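Local coordinates for acetoacetate decarboxylase (Sphingomonas wittichii, PDB 5UPB), which is an acetoacetate decarboxylase-like enzyme that probably acts on small oxo-acid substrates through a Schiff-base intermediate, at residues A[197-211]-A[244-258]. Numbering follows the deposited sequence.
Sequences SELVEVNRSDLRVGD and SYGFRIGGATRLESL
A classic beta bulge sets Leu255 and Glu256 together against Leu199, whose carbonyl O takes a 2.8 Å bond from Leu255 N and a weak one from Glu256 N. It shifts by one residue the register of the antiparallel pairing of 197-202 with 253-257, the chain's C-terminal strand; a second antiparallel ladder joins 206-210 to 244-249, so the two segments run alongside each other through two parts of this beta-rich acetoacetate decarboxylase fold. Between the ladders Val202 meets Ile249 at about a right angle, their CG2 atoms pressed to 3.2 Å, closer than usual van der Waals contact. Next to the bulge, on the face with Glu198 and Ser257, the Arg254 guanidinium turns its edge to Glu198, a salt bridge in which NH1 meets OE1 at 2.8 Å on its anti side, somewhat out of the carboxylate plane, the two planes 62° apart. NH1 and NH2 of Arg254 also converge end-on on Ser257 OG, an in-plane grip that limits rotation of the guanidinium. Arg184 pairs with the other carboxylate oxygen, and Thr194 of a third subunit bonds to OE1. A leucine in place of Arg254 would probably leave Glu198 OE1 without its positive partner across the strands and Ser257 OG without its double grip. In the other ladder Tyr245 CG stands anti to the backbone N (chi1 178°), carrying the ring toward 206-210, where Leu207 CD1 meets its edge, 3.4 Å from CE1.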
loop_
_atom_site.group_PDB
_atom_site.type_symbol
_atom_site.label_atom_id
_atom_site.label_comp_id
_atom_site.label_asym_id
_atom_site.label_seq_id
_atom_site.Cartn_x
_atom_site.Cartn_y
_atom_site.Cartn_z
ATOM N N SER A 197 -10.387 -24.968 18.402
ATOM C CA SER A 197 -8.955 -25.032 18.690
ATOM C C SER A 197 -8.459 -26.455 18.432
ATOM O O SER A 197 -8.709 -27.371 19.220
ATOM C CB SER A 197 -8.657 -24.599 20.122
ATOM O OG SER A 197 -7.251 -24.645 20.336
ATOM N N GLU A 198 -7.733 -26.649 17.344
ATOM C CA GLU A 198 -7.296 -28.000 17.001
ATOM C C GLU A 198 -5.983 -27.983 16.223
ATOM O O GLU A 198 -5.711 -27.097 15.402
ATOM C CB GLU A 198 -8.364 -28.761 16.187
ATOM C CG GLU A 198 -8.816 -28.017 14.917
ATOM C CD GLU A 198 -10.134 -28.499 14.363
ATOM O OE1 GLU A 198 -10.884 -29.219 15.060
ATOM O OE2 GLU A 198 -10.469 -28.110 13.231
ATOM N N LEU A 199 -5.160 -28.972 16.529
ATOM C CA LEU A 199 -3.917 -29.206 15.813
ATOM C C LEU A 199 -4.238 -29.897 14.505
ATOM O O LEU A 199 -5.027 -30.847 14.471
ATOM C CB LEU A 199 -2.986 -30.049 16.697
ATOM C CG LEU A 199 -1.517 -30.260 16.359
ATOM C CD1 LEU A 199 -0.776 -28.961 16.539
ATOM C CD2 LEU A 199 -0.944 -31.325 17.316
ATOM N N VAL A 200 -3.598 -29.429 13.427
ATOM C CA VAL A 200 -3.820 -29.967 12.099
ATOM C C VAL A 200 -2.465 -30.262 11.465
ATOM O O VAL A 200 -1.432 -29.757 11.892
ATOM C CB VAL A 200 -4.629 -28.992 11.210
ATOM C CG1 VAL A 200 -5.992 -28.716 11.805
ATOM C CG2 VAL A 200 -3.882 -27.664 11.065
ATOM N N GLU A 201 -2.488 -31.064 10.409
ATOM C CA GLU A 201 -1.281 -31.458 9.667
ATOM C C GLU A 201 -1.519 -31.261 8.181
ATOM O O GLU A 201 -2.594 -31.615 7.689
ATOM C CB GLU A 201 -0.933 -32.921 9.923
ATOM C CG GLU A 201 0.358 -33.361 9.305
ATOM C CD GLU A 201 0.586 -34.840 9.487
ATOM O OE1 GLU A 201 -0.282 -35.520 10.055
ATOM O OE2 GLU A 201 1.597 -35.339 8.990
ATOM N N VAL A 202 -0.632 -30.522 7.501
ATOM C CA VAL A 202 -0.716 -30.382 6.054
ATOM C C VAL A 202 0.400 -31.217 5.424
ATOM O O VAL A 202 1.564 -31.115 5.836
ATOM C CB VAL A 202 -0.678 -28.917 5.607
ATOM C CG1 VAL A 202 0.494 -28.270 6.149
ATOM C CG2 VAL A 202 -0.648 -28.833 4.117
ATOM N N ASN A 203 0.071 -32.018 4.428
ATOM C CA ASN A 203 1.096 -32.701 3.642
ATOM C C ASN A 203 0.974 -32.305 2.183
ATOM O O ASN A 203 -0.130 -32.106 1.669
ATOM C CB ASN A 203 1.017 -34.222 3.760
ATOM C CG ASN A 203 1.466 -34.702 5.109
ATOM O OD1 ASN A 203 2.674 -34.776 5.384
ATOM N ND2 ASN A 203 0.498 -34.979 5.988
ATOM N N ARG A 204 2.121 -32.141 1.539
ATOM C CA ARG A 204 2.131 -31.791 0.133
ATOM C C ARG A 204 1.798 -33.040 -0.667
ATOM O O ARG A 204 2.440 -34.081 -0.502
ATOM C CB ARG A 204 3.511 -31.250 -0.196
ATOM C CG ARG A 204 3.748 -29.937 0.579
ATOM C CD ARG A 204 5.054 -29.233 0.301
ATOM N NE ARG A 204 6.173 -29.884 0.971
ATOM C CZ ARG A 204 6.587 -29.556 2.187
ATOM N NH1 ARG A 204 5.985 -28.586 2.862
ATOM N NH2 ARG A 204 7.607 -30.194 2.732
ATOM N N SER A 205 0.890 -32.902 -1.615
ATOM C CA SER A 205 0.528 -33.978 -2.512
ATOM C C SER A 205 1.306 -33.876 -3.808
ATOM O O SER A 205 1.326 -34.819 -4.606
ATOM C CB SER A 205 -0.987 -33.928 -2.784
ATOM O OG SER A 205 -1.308 -32.776 -3.570
ATOM N N ASP A 206 1.995 -32.761 -3.989
ATOM C CA ASP A 206 2.922 -32.566 -5.076
ATOM C C ASP A 206 3.944 -31.610 -4.496
ATOM O O ASP A 206 3.588 -30.679 -3.755
ATOM C CB ASP A 206 2.143 -32.052 -6.304
ATOM C CG ASP A 206 2.878 -32.262 -7.625
ATOM O OD1 ASP A 206 4.083 -31.976 -7.709
ATOM O OD2 ASP A 206 2.216 -32.705 -8.588
ATOM N N LEU A 207 5.200 -31.870 -4.770
ATOM C CA LEU A 207 6.303 -31.092 -4.215
ATOM C C LEU A 207 7.450 -31.065 -5.206
ATOM O O LEU A 207 7.833 -32.124 -5.719
ATOM C CB LEU A 207 6.783 -31.730 -2.902
ATOM C CG LEU A 207 8.128 -31.284 -2.343
ATOM C CD1 LEU A 207 8.162 -29.809 -2.116
ATOM C CD2 LEU A 207 8.394 -32.036 -1.049
ATOM N N ARG A 208 7.956 -29.869 -5.499
ATOM C CA ARG A 208 9.150 -29.716 -6.310
ATOM C C ARG A 208 10.066 -28.637 -5.746
ATOM O O ARG A 208 9.598 -27.564 -5.371
ATOM C CB ARG A 208 8.814 -29.387 -7.772
ATOM C CG ARG A 208 10.050 -29.226 -8.626
ATOM C CD ARG A 208 9.750 -28.890 -10.061
ATOM N NE ARG A 208 10.997 -28.607 -10.763
ATOM C CZ ARG A 208 11.082 -27.985 -11.923
ATOM N NH1 ARG A 208 9.975 -27.580 -12.529
ATOM N NH2 ARG A 208 12.279 -27.750 -12.460
ATOM N N VAL A 209 11.349 -28.916 -5.662
ATOM C CA VAL A 209 12.361 -27.919 -5.323
ATOM C C VAL A 209 13.442 -28.012 -6.387
ATOM O O VAL A 209 13.816 -29.113 -6.820
ATOM C CB VAL A 209 12.935 -28.086 -3.905
ATOM C CG1 VAL A 209 11.845 -27.806 -2.871
ATOM C CG2 VAL A 209 13.520 -29.510 -3.711
ATOM N N GLY A 210 13.970 -26.864 -6.788
ATOM C CA GLY A 210 15.020 -26.849 -7.791
ATOM C C GLY A 210 15.627 -25.466 -7.868
ATOM O O GLY A 210 15.268 -24.570 -7.106
ATOM N N ASP A 211 16.571 -25.302 -8.788
ATOM C CA ASP A 211 17.303 -24.039 -8.966
ATOM C C ASP A 211 17.802 -23.500 -7.635
ATOM O O ASP A 211 17.532 -22.366 -7.234
ATOM C CB ASP A 211 16.441 -23.012 -9.703
ATOM C CG ASP A 211 16.152 -23.441 -11.138
ATOM O OD1 ASP A 211 17.125 -23.516 -11.913
ATOM O OD2 ASP A 211 14.991 -23.763 -11.477
ATOM N N SER A 244 13.740 -22.372 -5.989
ATOM C CA SER A 244 12.369 -22.367 -6.482
ATOM C C SER A 244 11.633 -23.589 -5.964
ATOM O O SER A 244 12.211 -24.668 -5.749
ATOM C CB SER A 244 12.334 -22.298 -7.998
ATOM O OG SER A 244 12.986 -21.112 -8.401
ATOM N N TYR A 245 10.329 -23.415 -5.839
ATOM C CA TYR A 245 9.496 -24.371 -5.159
ATOM C C TYR A 245 8.114 -24.408 -5.767
ATOM O O TYR A 245 7.503 -23.369 -6.028
ATOM C CB TYR A 245 9.422 -23.817 -3.718
ATOM C CG TYR A 245 8.600 -24.502 -2.684
ATOM C CD1 TYR A 245 8.403 -25.844 -2.696
ATOM C CD2 TYR A 245 7.957 -23.747 -1.702
ATOM C CE1 TYR A 245 7.652 -26.454 -1.737
ATOM C CE2 TYR A 245 7.188 -24.338 -0.738
ATOM C CZ TYR A 245 7.030 -25.693 -0.753
ATOM O OH TYR A 245 6.236 -26.305 0.201
ATOM N N GLY A 246 7.584 -25.615 -5.864
ATOM C CA GLY A 246 6.224 -25.807 -6.325
ATOM C C GLY A 246 5.565 -26.838 -5.441
ATOM O O GLY A 246 6.207 -27.802 -5.000
ATOM N N PHE A 247 4.254 -26.673 -5.234
ATOM C CA PHE A 247 3.559 -27.641 -4.400
ATOM C C PHE A 247 2.060 -27.556 -4.649
ATOM O O PHE A 247 1.547 -26.581 -5.216
ATOM C CB PHE A 247 3.876 -27.409 -2.913
ATOM C CG PHE A 247 3.532 -26.009 -2.396
ATOM C CD1 PHE A 247 4.433 -24.953 -2.487
ATOM C CD2 PHE A 247 2.316 -25.785 -1.820
ATOM C CE1 PHE A 247 4.097 -23.686 -2.010
ATOM C CE2 PHE A 247 1.977 -24.486 -1.325
ATOM C CZ PHE A 247 2.885 -23.468 -1.443
ATOM N N ARG A 248 1.369 -28.615 -4.226
ATOM C CA ARG A 248 -0.074 -28.684 -4.189
ATOM C C ARG A 248 -0.389 -29.080 -2.773
ATOM O O ARG A 248 0.195 -30.038 -2.257
ATOM C CB ARG A 248 -0.700 -29.717 -5.145
ATOM C CG ARG A 248 -0.822 -29.378 -6.638
ATOM C CD ARG A 248 -1.481 -30.597 -7.372
ATOM N NE ARG A 248 -1.910 -30.387 -8.767
ATOM C CZ ARG A 248 -1.278 -30.812 -9.869
ATOM N NH1 ARG A 248 -0.138 -31.512 -9.818
ATOM N NH2 ARG A 248 -1.814 -30.534 -11.053
ATOM N N ILE A 249 -1.398 -28.436 -2.219
ATOM C CA ILE A 249 -1.910 -28.696 -0.882
ATOM C C ILE A 249 -3.418 -28.602 -0.944
ATOM O O ILE A 249 -3.957 -27.782 -1.690
ATOM C CB ILE A 249 -1.326 -27.711 0.142
ATOM C CG1 ILE A 249 0.162 -27.992 0.358
ATOM C CG2 ILE A 249 -2.076 -27.784 1.423
ATOM C CD1 ILE A 249 0.866 -26.974 1.253
ATOM N N GLY A 250 -4.093 -29.437 -0.172
ATOM C CA GLY A 250 -5.519 -29.274 0.036
ATOM C C GLY A 250 -5.783 -28.741 1.442
ATOM O O GLY A 250 -4.998 -27.946 1.963
ATOM N N GLY A 251 -6.874 -29.147 2.081
ATOM C CA GLY A 251 -7.065 -28.801 3.474
ATOM C C GLY A 251 -6.203 -29.627 4.410
ATOM O O GLY A 251 -5.890 -30.793 4.167
ATOM N N ALA A 252 -5.811 -28.992 5.502
ATOM C CA ALA A 252 -5.064 -29.666 6.555
ATOM C C ALA A 252 -5.960 -30.646 7.319
ATOM O O ALA A 252 -7.114 -30.346 7.637
ATOM C CB ALA A 252 -4.470 -28.634 7.512
ATOM N N THR A 253 -5.409 -31.828 7.616
ATOM C CA THR A 253 -6.131 -32.853 8.365
ATOM C C THR A 253 -6.056 -32.564 9.853
ATOM O O THR A 253 -4.990 -32.262 10.407
ATOM C CB THR A 253 -5.545 -34.248 8.093
ATOM O OG1 THR A 253 -5.616 -34.528 6.695
ATOM C CG2 THR A 253 -6.329 -35.341 8.838
ATOM N N ARG A 254 -7.181 -32.726 10.514
ATOM C CA ARG A 254 -7.216 -32.551 11.956
ATOM C C ARG A 254 -6.529 -33.728 12.643
ATOM O O ARG A 254 -6.821 -34.887 12.347
ATOM C CB ARG A 254 -8.666 -32.437 12.432
ATOM C CG ARG A 254 -8.827 -32.477 13.939
ATOM C CD ARG A 254 -10.307 -32.478 14.309
ATOM N NE ARG A 254 -10.512 -33.207 15.556
ATOM C CZ ARG A 254 -10.577 -32.639 16.750
ATOM N NH1 ARG A 254 -10.481 -31.316 16.868
ATOM N NH2 ARG A 254 -10.745 -33.405 17.828
ATOM N N LEU A 255 -5.651 -33.423 13.599
ATOM C CA LEU A 255 -4.980 -34.413 14.431
ATOM C C LEU A 255 -5.664 -34.614 15.776
ATOM O O LEU A 255 -5.910 -35.749 16.172
ATOM C CB LEU A 255 -3.527 -34.001 14.680
ATOM C CG LEU A 255 -2.615 -33.929 13.463
ATOM C CD1 LEU A 255 -1.292 -33.257 13.854
ATOM C CD2 LEU A 255 -2.379 -35.332 12.923
ATOM N N GLU A 256 -5.954 -33.535 16.498
ATOM C CA GLU A 256 -6.548 -33.641 17.821
ATOM C C GLU A 256 -6.980 -32.249 18.263
ATOM O O GLU A 256 -6.481 -31.247 17.749
ATOM C CB GLU A 256 -5.549 -34.251 18.816
ATOM C CG GLU A 256 -4.299 -33.413 19.035
ATOM C CD GLU A 256 -3.045 -34.248 19.217
ATOM O OE1 GLU A 256 -3.021 -35.412 18.757
ATOM O OE2 GLU A 256 -2.074 -33.730 19.808
ATOM N N SER A 257 -7.899 -32.195 19.220
ATOM C CA SER A 257 -8.239 -30.913 19.844
ATOM C C SER A 257 -7.145 -30.438 20.793
ATOM O O SER A 257 -6.338 -31.223 21.303
ATOM C CB SER A 257 -9.545 -31.002 20.627
ATOM O OG SER A 257 -10.632 -31.180 19.744
ATOM N N LEU A 258 -7.139 -29.122 21.033
ATOM C CA LEU A 258 -6.237 -28.479 21.991
ATOM C C LEU A 258 -7.007 -27.861 23.167
ATOM O O LEU A 258 -8.200 -27.566 23.053
ATOM C CB LEU A 258 -5.398 -27.401 21.304
ATOM C CG LEU A 258 -4.480 -27.908 20.205
ATOM C CD1 LEU A 258 -3.446 -26.884 19.863
ATOM C CD2 LEU A 258 -3.826 -29.195 20.675
HETATM O O HOH W 1 13.638 -20.967 -11.061
#